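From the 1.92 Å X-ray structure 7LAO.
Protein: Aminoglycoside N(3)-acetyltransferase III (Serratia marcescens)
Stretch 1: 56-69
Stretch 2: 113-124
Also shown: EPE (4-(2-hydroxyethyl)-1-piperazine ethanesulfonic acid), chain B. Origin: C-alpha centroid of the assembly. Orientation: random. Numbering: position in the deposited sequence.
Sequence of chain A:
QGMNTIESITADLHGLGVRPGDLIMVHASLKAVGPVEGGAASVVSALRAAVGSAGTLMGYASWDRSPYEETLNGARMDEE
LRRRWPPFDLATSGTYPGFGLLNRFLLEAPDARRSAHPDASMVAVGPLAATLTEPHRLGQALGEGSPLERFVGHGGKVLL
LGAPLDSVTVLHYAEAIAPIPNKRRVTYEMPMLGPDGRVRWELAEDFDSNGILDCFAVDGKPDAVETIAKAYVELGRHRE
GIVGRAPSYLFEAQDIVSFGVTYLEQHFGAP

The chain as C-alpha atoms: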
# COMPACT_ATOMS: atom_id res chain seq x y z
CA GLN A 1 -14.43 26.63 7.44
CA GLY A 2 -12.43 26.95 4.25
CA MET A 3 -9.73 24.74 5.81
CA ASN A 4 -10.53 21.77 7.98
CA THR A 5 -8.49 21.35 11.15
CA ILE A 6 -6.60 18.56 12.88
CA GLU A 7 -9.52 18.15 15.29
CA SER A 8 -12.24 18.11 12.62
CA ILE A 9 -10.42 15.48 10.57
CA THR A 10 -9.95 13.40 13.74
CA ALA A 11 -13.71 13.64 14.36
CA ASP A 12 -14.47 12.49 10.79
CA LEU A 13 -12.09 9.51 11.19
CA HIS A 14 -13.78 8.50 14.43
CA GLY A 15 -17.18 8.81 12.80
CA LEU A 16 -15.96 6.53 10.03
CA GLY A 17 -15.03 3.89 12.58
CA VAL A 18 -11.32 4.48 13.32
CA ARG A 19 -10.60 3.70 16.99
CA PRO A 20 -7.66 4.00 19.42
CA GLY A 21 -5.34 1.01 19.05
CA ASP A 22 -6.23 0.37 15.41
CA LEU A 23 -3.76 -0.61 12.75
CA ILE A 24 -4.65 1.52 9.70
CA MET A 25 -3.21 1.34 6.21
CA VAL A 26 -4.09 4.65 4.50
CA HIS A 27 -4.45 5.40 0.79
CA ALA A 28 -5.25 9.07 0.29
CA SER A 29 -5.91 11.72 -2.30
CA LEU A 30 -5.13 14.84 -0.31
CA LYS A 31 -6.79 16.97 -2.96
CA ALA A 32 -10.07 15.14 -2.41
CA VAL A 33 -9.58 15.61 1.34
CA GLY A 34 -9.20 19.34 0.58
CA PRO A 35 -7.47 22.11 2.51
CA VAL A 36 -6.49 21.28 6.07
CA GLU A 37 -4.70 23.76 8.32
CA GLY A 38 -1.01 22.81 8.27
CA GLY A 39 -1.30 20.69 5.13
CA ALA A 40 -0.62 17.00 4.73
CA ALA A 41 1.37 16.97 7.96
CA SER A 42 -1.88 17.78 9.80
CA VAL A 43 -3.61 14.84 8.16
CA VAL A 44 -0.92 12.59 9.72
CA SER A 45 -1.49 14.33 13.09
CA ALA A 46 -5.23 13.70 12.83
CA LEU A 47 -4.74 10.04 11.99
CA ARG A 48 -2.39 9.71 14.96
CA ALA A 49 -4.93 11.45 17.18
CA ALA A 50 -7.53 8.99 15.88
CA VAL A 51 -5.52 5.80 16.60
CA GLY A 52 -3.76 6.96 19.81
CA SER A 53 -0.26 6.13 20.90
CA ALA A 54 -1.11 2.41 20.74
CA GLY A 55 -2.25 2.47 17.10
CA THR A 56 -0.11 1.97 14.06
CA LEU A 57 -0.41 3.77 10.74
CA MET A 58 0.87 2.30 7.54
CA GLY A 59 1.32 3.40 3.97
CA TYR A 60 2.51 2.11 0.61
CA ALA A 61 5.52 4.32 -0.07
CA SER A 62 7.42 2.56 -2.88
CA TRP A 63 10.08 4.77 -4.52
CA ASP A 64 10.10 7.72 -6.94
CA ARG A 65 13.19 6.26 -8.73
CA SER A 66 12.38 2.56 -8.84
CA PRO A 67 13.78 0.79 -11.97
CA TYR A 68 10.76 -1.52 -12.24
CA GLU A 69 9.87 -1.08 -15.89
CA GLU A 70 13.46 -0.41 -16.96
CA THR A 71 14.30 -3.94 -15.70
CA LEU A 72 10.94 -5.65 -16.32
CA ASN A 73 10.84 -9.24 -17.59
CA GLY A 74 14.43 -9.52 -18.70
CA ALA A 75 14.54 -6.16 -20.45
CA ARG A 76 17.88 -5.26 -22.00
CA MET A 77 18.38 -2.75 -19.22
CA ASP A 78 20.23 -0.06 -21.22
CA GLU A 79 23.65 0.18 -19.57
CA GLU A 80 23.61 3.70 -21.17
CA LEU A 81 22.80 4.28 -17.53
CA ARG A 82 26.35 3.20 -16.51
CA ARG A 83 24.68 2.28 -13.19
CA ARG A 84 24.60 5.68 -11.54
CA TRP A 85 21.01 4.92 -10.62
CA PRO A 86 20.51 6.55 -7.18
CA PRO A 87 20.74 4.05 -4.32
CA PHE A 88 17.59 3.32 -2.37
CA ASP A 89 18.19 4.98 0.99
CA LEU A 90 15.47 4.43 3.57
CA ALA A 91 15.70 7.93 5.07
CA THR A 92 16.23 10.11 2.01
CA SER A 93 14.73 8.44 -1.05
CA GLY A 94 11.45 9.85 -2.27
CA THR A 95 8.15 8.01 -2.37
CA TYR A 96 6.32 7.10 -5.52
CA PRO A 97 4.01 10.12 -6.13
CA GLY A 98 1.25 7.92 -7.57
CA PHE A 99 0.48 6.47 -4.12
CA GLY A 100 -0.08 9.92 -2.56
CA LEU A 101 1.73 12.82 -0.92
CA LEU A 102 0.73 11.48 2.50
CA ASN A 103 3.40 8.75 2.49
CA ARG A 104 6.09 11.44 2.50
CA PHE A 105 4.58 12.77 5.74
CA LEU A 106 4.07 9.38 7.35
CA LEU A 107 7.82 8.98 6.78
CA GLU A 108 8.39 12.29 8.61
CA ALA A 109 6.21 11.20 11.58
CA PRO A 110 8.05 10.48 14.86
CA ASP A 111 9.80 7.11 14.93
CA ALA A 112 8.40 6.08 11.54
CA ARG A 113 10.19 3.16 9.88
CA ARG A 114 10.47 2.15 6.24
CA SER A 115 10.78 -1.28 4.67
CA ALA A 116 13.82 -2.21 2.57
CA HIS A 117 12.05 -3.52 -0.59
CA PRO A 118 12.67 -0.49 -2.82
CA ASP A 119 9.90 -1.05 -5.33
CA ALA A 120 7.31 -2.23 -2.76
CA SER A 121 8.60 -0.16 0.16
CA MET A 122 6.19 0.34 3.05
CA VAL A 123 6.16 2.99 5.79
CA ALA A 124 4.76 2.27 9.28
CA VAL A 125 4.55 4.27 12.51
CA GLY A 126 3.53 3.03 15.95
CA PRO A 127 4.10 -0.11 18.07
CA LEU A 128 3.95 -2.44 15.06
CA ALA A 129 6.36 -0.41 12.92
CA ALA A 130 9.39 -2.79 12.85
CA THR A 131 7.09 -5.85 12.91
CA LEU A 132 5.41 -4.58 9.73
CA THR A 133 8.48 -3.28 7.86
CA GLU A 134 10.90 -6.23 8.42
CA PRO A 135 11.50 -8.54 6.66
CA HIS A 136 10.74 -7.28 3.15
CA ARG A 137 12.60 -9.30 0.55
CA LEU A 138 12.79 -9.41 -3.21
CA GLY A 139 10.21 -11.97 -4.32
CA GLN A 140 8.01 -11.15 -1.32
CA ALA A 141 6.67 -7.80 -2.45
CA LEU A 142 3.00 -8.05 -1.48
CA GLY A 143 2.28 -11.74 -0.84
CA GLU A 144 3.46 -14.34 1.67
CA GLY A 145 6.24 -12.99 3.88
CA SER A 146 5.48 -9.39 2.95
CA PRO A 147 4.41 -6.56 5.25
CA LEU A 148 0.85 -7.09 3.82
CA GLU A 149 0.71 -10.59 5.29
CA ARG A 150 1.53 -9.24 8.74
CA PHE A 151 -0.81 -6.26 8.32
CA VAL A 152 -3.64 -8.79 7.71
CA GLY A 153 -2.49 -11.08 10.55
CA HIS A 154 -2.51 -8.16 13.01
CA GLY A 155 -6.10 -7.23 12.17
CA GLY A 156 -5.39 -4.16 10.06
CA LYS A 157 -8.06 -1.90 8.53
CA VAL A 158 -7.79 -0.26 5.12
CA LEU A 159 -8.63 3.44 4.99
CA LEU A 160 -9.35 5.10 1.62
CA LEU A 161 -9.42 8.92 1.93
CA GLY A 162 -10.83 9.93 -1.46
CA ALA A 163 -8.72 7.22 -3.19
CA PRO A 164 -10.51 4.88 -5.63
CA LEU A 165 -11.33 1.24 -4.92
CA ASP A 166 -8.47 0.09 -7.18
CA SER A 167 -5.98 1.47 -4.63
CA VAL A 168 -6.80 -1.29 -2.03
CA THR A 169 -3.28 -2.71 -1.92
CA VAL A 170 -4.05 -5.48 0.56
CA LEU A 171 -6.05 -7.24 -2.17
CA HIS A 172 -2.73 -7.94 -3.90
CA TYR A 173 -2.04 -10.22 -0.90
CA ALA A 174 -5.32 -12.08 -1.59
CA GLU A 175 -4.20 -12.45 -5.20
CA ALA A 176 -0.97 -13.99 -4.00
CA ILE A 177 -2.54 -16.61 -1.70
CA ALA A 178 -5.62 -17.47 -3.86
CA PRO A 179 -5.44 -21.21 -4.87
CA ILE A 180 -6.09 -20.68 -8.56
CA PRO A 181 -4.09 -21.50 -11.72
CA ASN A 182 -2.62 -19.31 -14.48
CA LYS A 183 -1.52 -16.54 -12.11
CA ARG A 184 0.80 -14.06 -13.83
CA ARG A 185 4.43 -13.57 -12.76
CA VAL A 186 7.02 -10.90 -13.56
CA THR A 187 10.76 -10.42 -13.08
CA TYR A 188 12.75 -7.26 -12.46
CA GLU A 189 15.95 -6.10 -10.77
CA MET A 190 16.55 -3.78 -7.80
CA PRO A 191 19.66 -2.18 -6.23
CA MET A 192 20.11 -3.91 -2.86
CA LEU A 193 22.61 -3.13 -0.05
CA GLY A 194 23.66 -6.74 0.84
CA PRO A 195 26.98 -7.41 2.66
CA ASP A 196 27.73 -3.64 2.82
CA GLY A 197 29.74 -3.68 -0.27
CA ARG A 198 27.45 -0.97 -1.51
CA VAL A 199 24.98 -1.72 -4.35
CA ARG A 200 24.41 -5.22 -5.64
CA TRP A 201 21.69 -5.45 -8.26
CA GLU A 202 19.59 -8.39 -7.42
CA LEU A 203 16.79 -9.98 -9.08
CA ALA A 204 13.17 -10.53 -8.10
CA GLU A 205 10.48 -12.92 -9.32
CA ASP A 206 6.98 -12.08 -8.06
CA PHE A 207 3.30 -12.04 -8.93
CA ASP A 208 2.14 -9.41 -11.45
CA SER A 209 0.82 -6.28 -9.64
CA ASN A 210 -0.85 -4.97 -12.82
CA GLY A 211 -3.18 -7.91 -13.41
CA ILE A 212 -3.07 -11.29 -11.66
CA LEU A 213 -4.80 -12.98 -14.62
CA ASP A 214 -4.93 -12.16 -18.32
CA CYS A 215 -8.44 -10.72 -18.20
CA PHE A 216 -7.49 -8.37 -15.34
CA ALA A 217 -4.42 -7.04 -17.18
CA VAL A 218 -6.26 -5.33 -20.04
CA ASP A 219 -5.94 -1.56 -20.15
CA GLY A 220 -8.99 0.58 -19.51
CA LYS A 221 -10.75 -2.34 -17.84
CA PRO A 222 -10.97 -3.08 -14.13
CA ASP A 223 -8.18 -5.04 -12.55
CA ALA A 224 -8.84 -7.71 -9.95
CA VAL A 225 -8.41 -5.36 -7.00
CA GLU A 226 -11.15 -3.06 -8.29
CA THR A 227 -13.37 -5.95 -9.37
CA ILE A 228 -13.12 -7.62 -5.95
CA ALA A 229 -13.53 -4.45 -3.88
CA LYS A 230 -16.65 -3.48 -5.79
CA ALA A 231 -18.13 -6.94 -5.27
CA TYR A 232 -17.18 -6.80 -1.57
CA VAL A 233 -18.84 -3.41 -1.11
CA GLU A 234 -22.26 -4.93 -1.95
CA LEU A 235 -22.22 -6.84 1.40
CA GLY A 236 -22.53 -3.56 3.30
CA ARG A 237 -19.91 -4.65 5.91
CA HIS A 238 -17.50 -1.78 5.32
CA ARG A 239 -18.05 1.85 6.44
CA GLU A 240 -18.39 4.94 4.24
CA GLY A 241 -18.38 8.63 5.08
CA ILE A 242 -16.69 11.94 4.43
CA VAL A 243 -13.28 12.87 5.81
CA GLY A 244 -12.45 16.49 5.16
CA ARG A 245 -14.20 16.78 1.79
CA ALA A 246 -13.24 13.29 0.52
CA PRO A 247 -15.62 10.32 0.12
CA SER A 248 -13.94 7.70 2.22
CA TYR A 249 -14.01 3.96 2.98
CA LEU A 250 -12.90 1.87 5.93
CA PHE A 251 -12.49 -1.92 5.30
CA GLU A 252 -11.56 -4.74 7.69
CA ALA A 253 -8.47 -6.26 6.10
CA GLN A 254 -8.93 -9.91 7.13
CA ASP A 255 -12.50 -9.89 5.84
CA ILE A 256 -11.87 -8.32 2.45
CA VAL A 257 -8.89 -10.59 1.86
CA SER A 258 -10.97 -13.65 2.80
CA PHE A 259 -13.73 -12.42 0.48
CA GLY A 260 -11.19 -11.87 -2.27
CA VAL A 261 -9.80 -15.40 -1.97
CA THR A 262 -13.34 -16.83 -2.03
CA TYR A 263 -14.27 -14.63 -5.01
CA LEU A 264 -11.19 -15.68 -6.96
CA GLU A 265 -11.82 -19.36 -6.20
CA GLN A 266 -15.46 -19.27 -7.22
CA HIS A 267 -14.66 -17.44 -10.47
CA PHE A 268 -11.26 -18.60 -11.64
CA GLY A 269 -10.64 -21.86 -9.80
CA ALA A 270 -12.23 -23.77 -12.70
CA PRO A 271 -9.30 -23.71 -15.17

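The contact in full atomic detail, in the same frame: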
# COMPACT_ATOMS: atom_id res chain seq x y z
N THR A 56 -1.16 1.94 15.06
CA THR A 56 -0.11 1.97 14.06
C THR A 56 -0.69 2.45 12.73
O THR A 56 -1.77 2.05 12.33
CB THR A 56 0.54 0.59 13.91
OG1 THR A 56 1.24 0.27 15.12
CG2 THR A 56 1.56 0.59 12.79
N LEU A 57 0.00 3.36 12.06
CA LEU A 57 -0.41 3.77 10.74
C LEU A 57 0.55 3.18 9.74
O LEU A 57 1.75 3.07 10.02
CB LEU A 57 -0.37 5.32 10.58
CG LEU A 57 -1.03 6.12 11.70
CD1 LEU A 57 -0.74 7.65 11.57
CD2 LEU A 57 -2.56 5.77 11.66
N MET A 58 0.05 2.93 8.55
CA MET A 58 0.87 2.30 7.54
C MET A 58 0.54 2.85 6.17
O MET A 58 -0.60 3.24 5.88
CB MET A 58 0.63 0.79 7.55
CG MET A 58 1.51 -0.01 6.61
SD MET A 58 1.22 -1.82 6.91
CE MET A 58 2.10 -2.54 5.52
N GLY A 59 1.54 2.84 5.30
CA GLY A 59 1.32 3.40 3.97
C GLY A 59 2.20 2.69 2.97
O GLY A 59 3.27 2.16 3.32
N TYR A 60 1.79 2.75 1.71
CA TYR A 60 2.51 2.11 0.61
C TYR A 60 3.38 3.16 -0.06
O TYR A 60 2.91 3.92 -0.90
CB TYR A 60 1.52 1.47 -0.35
CG TYR A 60 2.04 0.62 -1.46
CD1 TYR A 60 3.36 0.14 -1.50
CD2 TYR A 60 1.19 0.30 -2.51
CE1 TYR A 60 3.80 -0.65 -2.56
CE2 TYR A 60 1.61 -0.48 -3.57
CZ TYR A 60 2.90 -0.96 -3.60
OH TYR A 60 3.31 -1.73 -4.67
N ALA A 61 4.67 3.20 0.32
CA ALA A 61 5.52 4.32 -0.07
C ALA A 61 6.19 4.09 -1.42
O ALA A 61 6.28 4.99 -2.25
CB ALA A 61 6.58 4.59 1.00
N SER A 62 6.74 2.89 -1.62
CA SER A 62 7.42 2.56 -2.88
C SER A 62 8.57 3.57 -3.06
O SER A 62 9.16 4.02 -2.07
CB SER A 62 6.42 2.50 -4.03
OG SER A 62 7.10 2.33 -5.28
N TRP A 63 8.88 3.98 -4.29
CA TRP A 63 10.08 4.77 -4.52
C TRP A 63 9.89 5.57 -5.80
O TRP A 63 9.49 5.01 -6.82
CB TRP A 63 11.29 3.83 -4.61
CG TRP A 63 12.67 4.48 -4.74
CD1 TRP A 63 13.03 5.75 -4.41
CD2 TRP A 63 13.85 3.85 -5.25
NE1 TRP A 63 14.38 5.96 -4.67
CE2 TRP A 63 14.91 4.80 -5.19
CE3 TRP A 63 14.13 2.57 -5.74
CZ2 TRP A 63 16.20 4.51 -5.61
CZ3 TRP A 63 15.42 2.27 -6.15
CH2 TRP A 63 16.44 3.25 -6.08
N ASP A 64 10.24 6.87 -5.77
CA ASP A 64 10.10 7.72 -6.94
C ASP A 64 11.16 7.46 -8.01
O ASP A 64 11.04 8.03 -9.11
CB ASP A 64 10.09 9.20 -6.53
CG ASP A 64 11.42 9.68 -5.92
OD1 ASP A 64 11.76 10.85 -6.12
OD2 ASP A 64 12.12 8.89 -5.24
N ARG A 65 12.17 6.62 -7.75
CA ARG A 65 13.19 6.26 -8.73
C ARG A 65 13.36 4.74 -8.84
O ARG A 65 14.47 4.22 -9.01
CB ARG A 65 14.54 6.92 -8.40
CG ARG A 65 14.55 8.44 -8.49
CD ARG A 65 14.23 8.95 -9.89
NE ARG A 65 14.70 8.00 -10.91
CZ ARG A 65 14.10 7.79 -12.07
NH1 ARG A 65 13.00 8.47 -12.40
NH2 ARG A 65 14.61 6.90 -12.92
N SER A 66 12.28 4.01 -8.73
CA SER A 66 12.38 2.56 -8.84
C SER A 66 12.62 2.18 -10.30
O SER A 66 12.02 2.78 -11.20
CB SER A 66 11.11 1.91 -8.32
OG SER A 66 10.95 0.60 -8.82
N PRO A 67 13.55 1.24 -10.59
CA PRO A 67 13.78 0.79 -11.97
C PRO A 67 12.95 -0.43 -12.35
O PRO A 67 13.45 -1.40 -12.93
CB PRO A 67 15.28 0.46 -11.96
CG PRO A 67 15.52 -0.02 -10.60
CD PRO A 67 14.59 0.75 -9.68
N TYR A 68 11.64 -0.38 -12.01
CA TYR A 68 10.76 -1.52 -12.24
C TYR A 68 10.58 -1.80 -13.73
O TYR A 68 10.80 -2.93 -14.19
CB TYR A 68 9.40 -1.28 -11.57
CG TYR A 68 8.38 -2.37 -11.85
CD1 TYR A 68 8.41 -3.57 -11.13
CD2 TYR A 68 7.40 -2.21 -12.84
CE1 TYR A 68 7.47 -4.57 -11.36
CE2 TYR A 68 6.46 -3.22 -13.09
CZ TYR A 68 6.49 -4.39 -12.34
OH TYR A 68 5.57 -5.41 -12.58
N GLU A 69 10.14 -0.81 -14.49
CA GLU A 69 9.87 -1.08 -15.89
C GLU A 69 11.17 -1.18 -16.68
O GLU A 69 11.29 -2.00 -17.60
CB GLU A 69 8.94 -0.02 -16.47
CG GLU A 69 7.86 -0.59 -17.39
CD GLU A 69 8.35 -0.81 -18.83
OE1 GLU A 69 9.54 -0.53 -19.11
OE2 GLU A 69 7.54 -1.25 -19.67
N ARG A 113 9.20 4.06 10.46
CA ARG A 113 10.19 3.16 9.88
C ARG A 113 9.77 2.83 8.46
O ARG A 113 8.60 2.98 8.10
CB ARG A 113 10.33 1.86 10.71
CG ARG A 113 10.33 2.10 12.22
CD ARG A 113 10.71 0.79 13.02
NE ARG A 113 12.08 0.38 12.72
CZ ARG A 113 13.19 0.82 13.33
NH1 ARG A 113 13.14 1.73 14.31
NH2 ARG A 113 14.37 0.36 12.93
N ARG A 114 10.72 2.39 7.66
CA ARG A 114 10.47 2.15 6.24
C ARG A 114 11.04 0.79 5.88
O ARG A 114 12.11 0.43 6.36
CB ARG A 114 11.11 3.21 5.33
CG ARG A 114 10.60 3.17 3.92
CD ARG A 114 11.35 4.18 3.07
NE ARG A 114 10.80 4.35 1.71
CZ ARG A 114 11.20 5.33 0.91
NH1 ARG A 114 12.08 6.20 1.37
NH2 ARG A 114 10.70 5.48 -0.32
N SER A 115 10.32 0.06 5.04
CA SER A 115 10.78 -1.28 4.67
C SER A 115 11.81 -1.20 3.54
O SER A 115 11.88 -0.22 2.79
CB SER A 115 9.57 -2.14 4.28
OG SER A 115 9.25 -1.99 2.92
N ALA A 116 12.63 -2.24 3.43
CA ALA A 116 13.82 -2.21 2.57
C ALA A 116 13.57 -2.69 1.14
O ALA A 116 14.51 -2.68 0.34
CB ALA A 116 14.95 -3.05 3.19
N HIS A 117 12.36 -3.15 0.80
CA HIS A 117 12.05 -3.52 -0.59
C HIS A 117 11.87 -2.23 -1.37
O HIS A 117 10.88 -1.54 -1.14
CB HIS A 117 10.79 -4.39 -0.66
CG HIS A 117 10.54 -5.04 -2.00
ND1 HIS A 117 10.39 -4.31 -3.17
CD2 HIS A 117 10.37 -6.34 -2.34
CE1 HIS A 117 10.18 -5.14 -4.18
NE2 HIS A 117 10.16 -6.37 -3.70
N PRO A 118 12.79 -1.84 -2.24
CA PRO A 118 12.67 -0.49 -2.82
C PRO A 118 11.41 -0.30 -3.65
O PRO A 118 10.72 0.71 -3.50
CB PRO A 118 13.95 -0.34 -3.65
CG PRO A 118 14.85 -1.49 -3.22
CD PRO A 118 13.93 -2.58 -2.81
N ASP A 119 11.07 -1.27 -4.50
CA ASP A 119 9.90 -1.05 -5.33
C ASP A 119 8.59 -1.17 -4.54
O ASP A 119 7.62 -0.47 -4.85
CB ASP A 119 9.91 -2.01 -6.52
CG ASP A 119 8.80 -1.71 -7.50
OD1 ASP A 119 8.92 -0.79 -8.33
OD2 ASP A 119 7.78 -2.40 -7.38
N ALA A 120 8.55 -2.01 -3.51
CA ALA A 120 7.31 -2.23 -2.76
C ALA A 120 7.38 -1.60 -1.38
O ALA A 120 6.57 -1.92 -0.51
CB ALA A 120 7.02 -3.72 -2.65
N SER A 121 8.32 -0.69 -1.16
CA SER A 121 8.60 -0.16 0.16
C SER A 121 7.35 0.31 0.91
O SER A 121 6.47 0.98 0.35
CB SER A 121 9.58 1.00 -0.00
OG SER A 121 9.87 1.59 1.24
N MET A 122 7.30 -0.02 2.19
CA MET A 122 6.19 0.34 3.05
C MET A 122 6.69 1.23 4.18
O MET A 122 7.82 1.08 4.62
CB MET A 122 5.53 -0.90 3.68
CG MET A 122 5.08 -1.91 2.67
SD MET A 122 3.45 -1.50 1.99
CE MET A 122 3.38 -2.80 0.77
N VAL A 123 5.84 2.14 4.65
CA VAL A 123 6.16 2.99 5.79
C VAL A 123 5.17 2.61 6.87
O VAL A 123 3.99 2.35 6.56
CB VAL A 123 6.11 4.51 5.46
CG1 VAL A 123 4.70 4.91 4.84
CG2 VAL A 123 6.34 5.34 6.68
N ALA A 124 5.63 2.54 8.12
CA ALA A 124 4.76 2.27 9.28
C ALA A 124 5.24 3.05 10.50
O ALA A 124 6.44 3.30 10.68
CB ALA A 124 4.69 0.79 9.64
N1 EPE B . 5.40 0.58 -9.08
C2 EPE B . 4.96 -0.55 -9.92
C3 EPE B . 5.29 -1.93 -9.35
N4 EPE B . 4.96 -2.05 -7.95
C5 EPE B . 4.77 -0.85 -7.17
C6 EPE B . 5.69 0.25 -7.67
C7 EPE B . 4.36 -3.29 -7.48
C8 EPE B . 5.37 -4.22 -6.84
O8 EPE B . 5.88 -3.58 -5.70
C9 EPE B . 6.63 1.12 -9.67
C10 EPE B . 6.34 2.51 -10.19
S EPE B . 7.57 2.91 -11.44
O1S EPE B . 8.77 3.39 -10.77
O2S EPE B . 7.05 3.98 -12.30
O3S EPE B . 7.81 1.69 -12.22

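Strand 56-60 lies beside strand 122-124 with an angle of 164° between their N-to-C directions, so the pairing is antiparallel, and the two axes approach to 4.7 Å. The first contacts are slight: T56 CG2 lies 4.4 Å from A124 CB, and the carbonyl of L57 receives a CA-H...O contact, A124 CA to L57 O at 3.2 Å, while the L57 side chain leads away.

M58 and A124 form a non-hydrogen-bonded pair, which explains their short CA-CA distance of 4.3 Å. Their side chains share a sheet face with those of Y60 and M122, and there the extended M58 chain (t, t, t) brings its CE to 3.9 Å from M122 SD.

G59 and V123 are the hydrogen-bonded pair. G59 N donates to V123 O at 2.8 Å (154°) and V123 N returns a bond to G59 O at 2.9 Å (171°), closing the small ring typical of antiparallel sheet. V123 points to the other face; an ideal CB built on G59 would come within 3.2 Å of V123 CG1, a tight fit that glycine avoids.

Y60 pairs with M122 without backbone hydrogen bonds. Its ring meets the methionine obliquely, with Y60 CD1 3.7 Å from M122 CE, while A120 O and S121 O lie at the ring edge, near its plane.

Beyond the strand, one carbonyl serves two successive amides. S62 N donates to S121 O at 2.8 Å with a nearly linear 176°, whereas A61 N reaches S121 O at 2.9 Å but at 129°, a weak bond. The A61 methyl also packs on the valine, A61 CB to V123 CG1 at 4.3 Å.

S62 is further tied by its hydroxyl, S62 OG donating to D119 O at 2.9 Å, and by its carbonyl, which accepts from R114 NH2 at 2.8 Å near the guanidinium plane. The arginine is steadied within its own stretch by R114 NE donating to S121 OG at 3.0 Å. W63 then packs against proline, W63 CE3 to P118 CB at 3.6 Å.

After D64 and R65, which make no contact, the chain returns to D119. S66 OG donates to D119 OD1 at 2.5 Å, a very short bond, and Y68 CB sits 3.3 Å from the same D119 OD1. The other carboxylate oxygen faces the bound buffer molecule: EPE N4 and EPE O8 donate to D119 OD2 at 2.9 and 2.8 Å. D119 therefore joins both stretches to the ligand.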